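PDB 3IAL: prolyl-tRNA synthetase from Giardia lamblia ATCC 50803, which probably catalyses the ATP-dependent joining of L-proline to tRNA(Pro), passing through the prolyl-adenylate that is bound in this structure. Local coordinates for residues L332-L338 and V413-I417; R461-Y465 and V500-K506. One frame throughout, in Å; residues are numbered along the deposited sequence.

Contact 1: L332-L338 and V413-I417; sequences LKSKLGL and VKNVI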
# COMPACT_ATOMS: atom_id res chain seq x y z
N LEU B 332 -20.22 5.61 17.28
CA LEU B 332 -18.89 4.99 17.34
C LEU B 332 -18.08 5.15 16.03
O LEU B 332 -16.87 5.33 16.08
CB LEU B 332 -18.99 3.50 17.70
CG LEU B 332 -19.64 3.14 19.04
CD1 LEU B 332 -19.49 1.64 19.27
CD2 LEU B 332 -19.06 3.93 20.21
N LYS B 333 -18.76 5.11 14.88
CA LYS B 333 -18.07 5.28 13.60
C LYS B 333 -17.77 6.76 13.30
O LYS B 333 -16.62 7.13 13.06
CB LYS B 333 -18.89 4.67 12.45
CG LYS B 333 -18.88 3.15 12.43
CD LYS B 333 -19.49 2.58 11.15
CE LYS B 333 -20.99 2.76 11.11
NZ LYS B 333 -21.60 2.00 9.98
N SER B 334 -18.81 7.59 13.34
CA SER B 334 -18.71 8.97 12.89
C SER B 334 -17.91 9.87 13.83
O SER B 334 -17.10 10.68 13.37
CB SER B 334 -20.11 9.56 12.67
OG SER B 334 -20.89 8.67 11.88
N LYS B 335 -18.13 9.74 15.13
CA LYS B 335 -17.49 10.62 16.12
C LYS B 335 -16.13 10.12 16.61
O LYS B 335 -15.28 10.93 16.98
CB LYS B 335 -18.41 10.85 17.33
CG LYS B 335 -19.56 11.82 17.09
CD LYS B 335 -19.08 13.27 16.98
CE LYS B 335 -20.23 14.25 17.13
NZ LYS B 335 -19.94 15.56 16.48
N LEU B 336 -15.93 8.81 16.63
CA LEU B 336 -14.70 8.22 17.16
C LEU B 336 -13.81 7.56 16.11
O LEU B 336 -12.65 7.27 16.38
CB LEU B 336 -15.04 7.19 18.25
CG LEU B 336 -15.91 7.69 19.41
CD1 LEU B 336 -16.34 6.53 20.32
CD2 LEU B 336 -15.18 8.77 20.20
N GLY B 337 -14.34 7.32 14.91
CA GLY B 337 -13.58 6.67 13.84
C GLY B 337 -13.35 5.18 14.03
O GLY B 337 -12.45 4.61 13.42
N LEU B 338 -14.17 4.54 14.86
CA LEU B 338 -14.05 3.11 15.14
C LEU B 338 -14.65 2.28 14.02
O LEU B 338 -15.59 2.72 13.35
CB LEU B 338 -14.73 2.75 16.46
CG LEU B 338 -14.18 3.41 17.72
CD1 LEU B 338 -14.89 2.85 18.96
CD2 LEU B 338 -12.66 3.21 17.83
N VAL B 413 -10.51 13.45 21.42
CA VAL B 413 -11.87 12.94 21.63
C VAL B 413 -11.87 11.92 22.77
O VAL B 413 -10.95 11.12 22.89
CB VAL B 413 -12.43 12.31 20.35
CG1 VAL B 413 -13.87 11.86 20.56
CG2 VAL B 413 -12.37 13.31 19.20
N LYS B 414 -12.91 11.97 23.60
CA LYS B 414 -13.03 11.09 24.77
C LYS B 414 -14.40 10.41 24.83
O LYS B 414 -15.43 11.04 24.59
CB LYS B 414 -12.79 11.87 26.06
CG LYS B 414 -11.36 12.34 26.25
CD LYS B 414 -11.22 13.16 27.52
CE LYS B 414 -9.83 13.75 27.65
NZ LYS B 414 -9.79 14.83 28.67
N ASN B 415 -14.40 9.13 25.18
CA ASN B 415 -15.60 8.30 25.15
C ASN B 415 -15.35 7.00 25.90
O ASN B 415 -14.23 6.49 25.92
CB ASN B 415 -15.98 8.01 23.70
CG ASN B 415 -17.09 6.98 23.57
OD1 ASN B 415 -16.83 5.81 23.32
ND2 ASN B 415 -18.34 7.42 23.74
N VAL B 416 -16.40 6.45 26.51
CA VAL B 416 -16.26 5.25 27.32
C VAL B 416 -15.79 4.04 26.50
O VAL B 416 -14.95 3.29 26.97
CB VAL B 416 -17.59 4.92 28.09
CG1 VAL B 416 -18.66 4.41 27.15
CG2 VAL B 416 -17.33 3.94 29.22
N ILE B 417 -16.28 3.88 25.28
CA ILE B 417 -15.85 2.76 24.43
C ILE B 417 -14.37 2.91 24.06
O ILE B 417 -13.61 1.95 24.11
CB ILE B 417 -16.72 2.59 23.15
CG1 ILE B 417 -18.21 2.44 23.51
CG2 ILE B 417 -16.26 1.39 22.35
CD1 ILE B 417 -18.49 1.43 24.61
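Leu336 pushes both of its methyl groups against the side chains of Val413 and Asn415. From its CB, a chi1 of -55° keeps CG beside the backbone N and swings the branch to the Val413-Asn415 side. Leu336 CG itself comes 4.3 Å from Asn415 CB. From there the two methyls part, though both also flank Asn415 CB. Leu336 CD1 lies against the amide of Asn415, 3.1 Å from Asn415 OD1, a snug fit in which the two side chains meet at about a right angle. Leu336 CD2 goes to Val413 CG1 at only 3.4 Å, tighter than carbon atoms usually pack. The same valine methyl also reaches the backbone edge of the turn, near Lys335 O. All of this brings a helix end and a helix start together: helix 315-334 of the anticodon-binding domain runs out here, Gly337 leaving it with positive phi, while Asn415 is the N-cap of helix 416-438, just after strand 411-414. Its capping bond, from Ile417 N to Asn415 OD1, is weak, 2.8 Å long but bent to 129°, and Lys418 N adds another weak one. The other end of the amide is fixed by ND2, which donates to the carbonyls of Lys400 and Val398. The amide is thus gripped on both its oxygen and its nitrogen while its flank is given over to a leucine. At the very start of the new helix, Ile417 is met by two leucines on different branches. The side chains of Leu332 and Ile417 cross at about a right angle, Leu332 CD2 lying 3.7 Å from Ile417 CG1; Leu338 CD1 is 3.9 Å from Ile417 CG2. Leu332 also rests on Val340 of the next strand, and Ile417 on Val398 of helix 395-399.

Contact 2: R461-Y465 and V500-K506; sequences RFPFY and VCALSGK
Cys501 fits its sulfur in beside Phe464 and Tyr465, touching the two rings differently. Cys501 SG is 3.6 Å from Phe464 CD1, oblique to that ring, but it meets Tyr465 at the ring edge, close to the ring plane. Beside the sulfur, the backbones are joined by a nearly straight hydrogen bond, Ala502 N to Pro463 O at 2.9 Å (169°), the donor standing above the carbonyl plane. Pro463 CG in turn packs on Val500 O at 3.3 Å. Leu503 CD1 reaches both phenylalanines, 3.9 Å from CE1 of Phe462 and equally far from CE1 of Phe464, while Lys506 runs alongside the tyrosine in the same direction.

What positions the sulfur is the turn itself. A chi1 of 172° at Cys501 swings SG away from its own backbone N and to the N-H groups of Leu503 and Ser504, from which it accepts. Ser504 OG accepts from Lys506 N in an ST turn. Such N-H to sulfur bonds recall the knuckle turns that hold zinc in some relatives of this C-terminal domain, although no metal is modelled here.

Farther out, strand 459-464 lies between strands 440-442 and 510-515, Phe462 and Phe464 resting on Met512. Helix 446-455 meets Phe462 and Leu503 through Ile449, and Trp474 of helix 472-482 touches Leu503 and Tyr465.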
# COMPACT_ATOMS: atom_id res chain seq x y z
N ARG B 461 20.50 -14.96 29.70
CA ARG B 461 21.37 -13.79 29.80
C ARG B 461 22.55 -14.14 30.69
O ARG B 461 22.38 -14.72 31.75
CB ARG B 461 20.57 -12.64 30.40
CG ARG B 461 21.29 -11.30 30.44
CD ARG B 461 20.36 -10.26 31.00
NE ARG B 461 21.00 -8.96 31.19
CZ ARG B 461 21.61 -8.56 32.31
NH1 ARG B 461 21.72 -9.37 33.36
NH2 ARG B 461 22.14 -7.34 32.37
N PHE B 462 23.76 -13.81 30.24
CA PHE B 462 24.96 -14.20 30.97
C PHE B 462 26.12 -13.26 30.69
O PHE B 462 26.31 -12.82 29.55
CB PHE B 462 25.35 -15.65 30.62
CG PHE B 462 25.66 -15.89 29.16
CD1 PHE B 462 26.98 -15.88 28.70
CD2 PHE B 462 24.66 -16.16 28.25
CE1 PHE B 462 27.27 -16.12 27.36
CE2 PHE B 462 24.94 -16.41 26.91
CZ PHE B 462 26.25 -16.38 26.47
N PRO B 463 26.91 -12.95 31.73
CA PRO B 463 28.12 -12.16 31.48
C PRO B 463 29.08 -12.95 30.61
O PRO B 463 29.17 -14.18 30.74
CB PRO B 463 28.69 -11.88 32.87
CG PRO B 463 28.02 -12.85 33.80
CD PRO B 463 26.76 -13.33 33.15
N PHE B 464 29.78 -12.26 29.71
CA PHE B 464 30.62 -12.91 28.71
C PHE B 464 31.85 -12.06 28.43
O PHE B 464 31.78 -10.83 28.50
CB PHE B 464 29.78 -13.13 27.44
CG PHE B 464 30.44 -13.99 26.41
CD1 PHE B 464 30.77 -15.31 26.67
CD2 PHE B 464 30.70 -13.49 25.14
CE1 PHE B 464 31.36 -16.12 25.70
CE2 PHE B 464 31.29 -14.27 24.16
CZ PHE B 464 31.63 -15.59 24.44
N TYR B 465 32.96 -12.71 28.10
CA TYR B 465 34.27 -12.07 28.07
C TYR B 465 34.61 -11.23 26.82
O TYR B 465 35.59 -10.49 26.84
CB TYR B 465 35.37 -13.12 28.28
CG TYR B 465 35.76 -13.87 27.03
CD1 TYR B 465 36.87 -13.47 26.28
CD2 TYR B 465 35.04 -14.97 26.59
CE1 TYR B 465 37.24 -14.15 25.14
CE2 TYR B 465 35.39 -15.65 25.44
CZ TYR B 465 36.51 -15.23 24.72
OH TYR B 465 36.87 -15.90 23.58
N VAL B 500 32.51 -11.77 36.17
CA VAL B 500 33.28 -12.71 35.35
C VAL B 500 32.41 -13.39 34.31
O VAL B 500 31.21 -13.56 34.51
CB VAL B 500 33.99 -13.79 36.20
CG1 VAL B 500 35.05 -13.15 37.13
CG2 VAL B 500 32.97 -14.62 37.00
N CYS B 501 33.03 -13.76 33.20
CA CYS B 501 32.37 -14.46 32.11
C CYS B 501 31.87 -15.81 32.58
O CYS B 501 32.64 -16.59 33.13
CB CYS B 501 33.35 -14.64 30.94
SG CYS B 501 32.79 -15.69 29.58
N ALA B 502 30.59 -16.08 32.34
CA ALA B 502 29.95 -17.36 32.71
C ALA B 502 30.60 -18.59 32.07
O ALA B 502 30.45 -19.69 32.59
CB ALA B 502 28.48 -17.33 32.34
N LEU B 503 31.28 -18.41 30.94
CA LEU B 503 31.76 -19.55 30.17
C LEU B 503 33.26 -19.80 30.28
O LEU B 503 33.68 -20.95 30.40
CB LEU B 503 31.33 -19.41 28.71
CG LEU B 503 29.82 -19.26 28.48
CD1 LEU B 503 29.51 -19.26 27.00
CD2 LEU B 503 29.01 -20.34 29.20
N SER B 504 34.06 -18.74 30.26
CA SER B 504 35.53 -18.85 30.24
C SER B 504 36.17 -18.57 31.60
O SER B 504 37.31 -18.97 31.83
CB SER B 504 36.12 -17.86 29.23
OG SER B 504 35.87 -16.51 29.61
N GLY B 505 35.46 -17.87 32.48
CA GLY B 505 36.02 -17.43 33.75
C GLY B 505 36.80 -16.12 33.67
O GLY B 505 37.19 -15.57 34.71
N LYS B 506 37.02 -15.61 32.46
CA LYS B 506 37.74 -14.36 32.23
C LYS B 506 36.89 -13.16 32.64
O LYS B 506 35.70 -13.32 32.92
CB LYS B 506 38.14 -14.24 30.75
CG LYS B 506 39.10 -15.33 30.29
CD LYS B 506 39.51 -15.10 28.84
CE LYS B 506 40.26 -16.30 28.27
NZ LYS B 506 40.33 -16.24 26.78

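In the fold
The two contacts lie on opposite sides of the chain's centre, 53 Å apart between centres and about 37 Å at their nearest atoms. They follow one another in series: contact 1 closes before contact 2 opens. Contact 1 joins the end of helix 315-334 in the anticodon-binding domain to the start of helix 416-438; contact 2 belongs wholly to the C-terminal domain characteristic of this family of prolyl-tRNA synthetases. Helix 416-438 leads from contact 1 to strand 440-442, which pairs in parallel with strand 459-464 of contact 2. Contact 1 thus sets the start of the linking helix against the anticodon-binding domain, and contact 2 packs inside the C-terminal domain; the two do not touch.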